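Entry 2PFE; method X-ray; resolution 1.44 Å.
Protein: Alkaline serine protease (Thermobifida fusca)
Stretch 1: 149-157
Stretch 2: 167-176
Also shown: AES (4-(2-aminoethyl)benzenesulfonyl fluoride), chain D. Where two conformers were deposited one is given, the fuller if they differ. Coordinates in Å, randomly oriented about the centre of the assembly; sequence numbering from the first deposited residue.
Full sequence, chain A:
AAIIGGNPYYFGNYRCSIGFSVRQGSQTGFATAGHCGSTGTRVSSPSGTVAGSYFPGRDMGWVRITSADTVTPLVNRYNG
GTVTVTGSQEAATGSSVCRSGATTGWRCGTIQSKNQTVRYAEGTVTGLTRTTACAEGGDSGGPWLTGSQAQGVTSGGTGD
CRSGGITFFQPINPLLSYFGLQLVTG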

# COMPACT_ATOMS: atom_id res chain seq x y z
N GLN A 149 5.84 -7.99 -9.54
CA GLN A 149 5.63 -8.66 -8.26
C GLN A 149 5.38 -7.69 -7.11
O GLN A 149 6.23 -6.84 -6.78
CB GLN A 149 6.82 -9.58 -7.92
CG GLN A 149 7.09 -10.65 -9.01
CD GLN A 149 5.97 -11.69 -9.16
OE1 GLN A 149 5.27 -12.01 -8.20
NE2 GLN A 149 5.82 -12.22 -10.37
N ALA A 150 4.19 -7.81 -6.51
CA ALA A 150 3.78 -7.00 -5.36
C ALA A 150 4.73 -7.24 -4.19
O ALA A 150 5.05 -8.39 -3.87
CB ALA A 150 2.35 -7.36 -4.96
N GLN A 151 5.17 -6.16 -3.55
CA GLN A 151 6.10 -6.20 -2.41
C GLN A 151 5.52 -5.75 -1.09
O GLN A 151 5.89 -6.31 -0.05
CB GLN A 151 7.36 -5.36 -2.69
CG GLN A 151 8.16 -5.83 -3.91
CD GLN A 151 8.56 -7.28 -3.83
OE1 GLN A 151 9.12 -7.71 -2.82
NE2 GLN A 151 8.26 -8.07 -4.88
N GLY A 152 4.65 -4.72 -1.11
CA GLY A 152 4.22 -4.12 0.14
C GLY A 152 3.37 -2.90 -0.09
O GLY A 152 3.07 -2.57 -1.24
N VAL A 153 2.99 -2.28 1.02
CA VAL A 153 2.25 -1.04 1.00
C VAL A 153 2.99 0.01 1.84
O VAL A 153 3.62 -0.32 2.85
CB VAL A 153 0.79 -1.23 1.51
CG1 VAL A 153 0.01 -2.14 0.56
CG2 VAL A 153 0.77 -1.81 2.90
N THR A 154 2.90 1.27 1.42
CA THR A 154 3.68 2.32 2.08
C THR A 154 3.22 2.56 3.52
O THR A 154 2.04 2.84 3.78
CB THR A 154 3.59 3.63 1.30
OG1 THR A 154 4.01 3.39 -0.05
CG2 THR A 154 4.51 4.70 1.93
N SER A 155 4.18 2.47 4.44
CA SER A 155 3.90 2.67 5.87
C SER A 155 4.34 4.02 6.41
O SER A 155 3.63 4.60 7.24
CB SER A 155 4.56 1.55 6.69
OG SER A 155 4.44 1.73 8.11
N GLY A 156 5.49 4.52 5.98
CA GLY A 156 6.06 5.68 6.65
C GLY A 156 7.41 6.04 6.11
O GLY A 156 7.88 5.44 5.15
N GLY A 157 8.03 7.05 6.71
CA GLY A 157 9.38 7.37 6.29
C GLY A 157 9.70 8.78 6.68
O GLY A 157 8.99 9.38 7.49
N THR A 167 11.97 5.49 2.99
CA THR A 167 10.58 5.08 3.13
C THR A 167 10.54 3.64 3.52
O THR A 167 11.29 2.83 2.99
CB THR A 167 9.90 5.15 1.79
OG1 THR A 167 10.82 4.51 0.87
CG2 THR A 167 9.62 6.58 1.43
N PHE A 168 9.59 3.33 4.38
CA PHE A 168 9.34 2.00 4.90
C PHE A 168 8.05 1.44 4.29
O PHE A 168 7.04 2.15 4.22
CB PHE A 168 9.21 2.04 6.43
CG PHE A 168 10.46 2.45 7.10
CD1 PHE A 168 10.73 3.78 7.39
CD2 PHE A 168 11.39 1.49 7.44
CE1 PHE A 168 11.93 4.14 8.04
CE2 PHE A 168 12.58 1.82 8.09
CZ PHE A 168 12.86 3.13 8.37
N PHE A 169 8.07 0.17 3.93
CA PHE A 169 6.85 -0.54 3.55
C PHE A 169 6.51 -1.73 4.44
O PHE A 169 7.40 -2.40 4.96
CB PHE A 169 6.81 -0.87 2.03
CG PHE A 169 7.73 -1.97 1.55
CD1 PHE A 169 7.42 -3.31 1.78
CD2 PHE A 169 8.84 -1.66 0.72
CE1 PHE A 169 8.21 -4.32 1.23
CE2 PHE A 169 9.62 -2.66 0.18
CZ PHE A 169 9.30 -4.00 0.42
N GLN A 170 5.21 -1.96 4.58
CA GLN A 170 4.66 -3.15 5.21
C GLN A 170 4.62 -4.22 4.12
O GLN A 170 3.92 -4.04 3.14
CB GLN A 170 3.25 -2.82 5.72
CG GLN A 170 2.32 -4.00 5.92
CD GLN A 170 2.80 -4.92 7.02
OE1 GLN A 170 3.12 -6.09 6.78
NE2 GLN A 170 2.87 -4.40 8.25
N PRO A 171 5.40 -5.30 4.25
CA PRO A 171 5.37 -6.38 3.26
C PRO A 171 3.95 -6.92 3.01
O PRO A 171 3.12 -6.98 3.94
CB PRO A 171 6.32 -7.44 3.85
CG PRO A 171 7.27 -6.62 4.68
CD PRO A 171 6.38 -5.57 5.32
N ILE A 172 3.68 -7.24 1.75
CA ILE A 172 2.32 -7.58 1.35
C ILE A 172 1.88 -8.97 1.77
O ILE A 172 0.73 -9.16 2.17
CB ILE A 172 2.09 -7.38 -0.17
CG1 ILE A 172 0.60 -7.53 -0.54
CG2 ILE A 172 2.95 -8.32 -1.02
CD1 ILE A 172 -0.33 -6.53 0.13
N ASN A 173 2.79 -9.94 1.73
CA ASN A 173 2.39 -11.29 2.04
C ASN A 173 1.87 -11.50 3.47
O ASN A 173 0.87 -12.21 3.65
CB ASN A 173 3.47 -12.29 1.63
CG ASN A 173 3.55 -12.46 0.12
OD1 ASN A 173 2.58 -12.24 -0.61
ND2 ASN A 173 4.73 -12.83 -0.36
N PRO A 174 2.53 -10.91 4.50
CA PRO A 174 1.95 -10.97 5.84
C PRO A 174 0.56 -10.34 5.93
O PRO A 174 -0.26 -10.80 6.72
CB PRO A 174 2.95 -10.18 6.69
CG PRO A 174 4.24 -10.34 5.98
CD PRO A 174 3.86 -10.27 4.53
N LEU A 175 0.31 -9.29 5.15
CA LEU A 175 -0.98 -8.60 5.15
C LEU A 175 -2.05 -9.54 4.57
O LEU A 175 -3.12 -9.73 5.15
CB LEU A 175 -0.86 -7.29 4.36
CG LEU A 175 -2.10 -6.38 4.31
CD1 LEU A 175 -1.67 -4.95 3.95
CD2 LEU A 175 -3.12 -6.88 3.32
N LEU A 176 -1.74 -10.17 3.44
CA LEU A 176 -2.71 -11.05 2.79
C LEU A 176 -3.01 -12.23 3.70
O LEU A 176 -4.16 -12.65 3.85
CB LEU A 176 -2.19 -11.56 1.45
CG LEU A 176 -1.82 -10.48 0.43
CD1 LEU A 176 -1.08 -11.15 -0.73
CD2 LEU A 176 -3.09 -9.77 -0.04
C3 AES D . 4.76 10.93 5.26
C2 AES D . 3.77 9.95 5.11
C1 AES D . 4.07 8.79 4.39
S AES D . 2.90 7.50 4.12
O1S AES D . 3.27 6.20 4.77
O2S AES D . 3.21 7.33 2.36
C6 AES D . 5.33 8.63 3.81
C5 AES D . 6.30 9.60 3.96
C4 AES D . 6.03 10.76 4.68
C7 AES D . 7.15 11.79 4.80
C8 AES D . 6.97 12.72 5.99
N8 AES D . 8.26 13.17 6.48

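Two antiparallel strands, 149-157 and 167-171, are laced together mainly by their backbones, and the helix that follows the second strand adds an apolar clasp; together the stretches bury 597 Å². Thr167 opens the pairing opposite Gly157, the CA atoms of Thr167 and Gly157 4.1 Å apart. Glycine suits this position twice over: an ideal CB on Gly157 would lie 2.9 Å from Thr167 CA, and the backbone angles would jam it against the preceding carbonyl oxygen. Thr167 CA also makes a CA-H...O contact with Gly156 O at 3.4 Å.

Phe168 faces the bulge, whose extra residue is Ser155 in stretch 1. Phe168 N donates to Gly156 O at 2.8 Å, almost straight at 176°, while Phe168 O accepts from two successive amides: Ser155 N at 2.9 Å and, weakly, Gly156 N at 3.3 Å. One carbonyl thus serves two residues, and the register shifts by one. The ring lies with its edge toward Gly156 O and Gly157 CA, the latter 4.0 Å from Phe168 CD1.

At Phe169 the pair is non-hydrogen-bonded; its side chain diverges from that of Thr154. With chi1 in p, the ring lies near the backbone of stretch 1, where Phe169 CE1 comes to 3.3 Å from Gln151 O and Phe169 CD1 to 3.7 Å from Gly152 CA. Here is the clearest steric rule: an ideal CB on Gly152 would fall 2.2 Å from Phe169 CD1 and 2.6 Å from Gln170 O. The absent side chain makes space for both ring and carbonyl.

Gln170 restores the regular ladder. Gln170 N donates to Val153 O and Gln170 O accepts from Val153 N, each at 2.9 Å. The two side chains share a face of the sheet, with Gln170 CB 3.9 Å from Val153 CG2, so the aliphatic start of the glutamine packs against valine before its end leads away.

Pro171 has no amide hydrogen to give, and it occupies a non-hydrogen-bonded position opposite Gly152, where none is asked of it. Pro171 CA instead approaches Gln151 O at 3.4 Å in a CA-H...O contact. Gln151 O also accepts from Ile172 N at 3.0 Å, the last rung of the backbone pairing.

Ile172 then turns toward stretch 1 and loses the most surface to it of any residue in stretch 2. Ile172 CG2 lies 4.1 Å from Ala150 CB and Ile172 CD1 4.4 Å from Val153 CG1. Leu176 N donates to Ile172 O at 3.0 Å within stretch 2, and Leu175 points toward stretch 1, Leu175 CD1 4.1 Å from Val153 CG2.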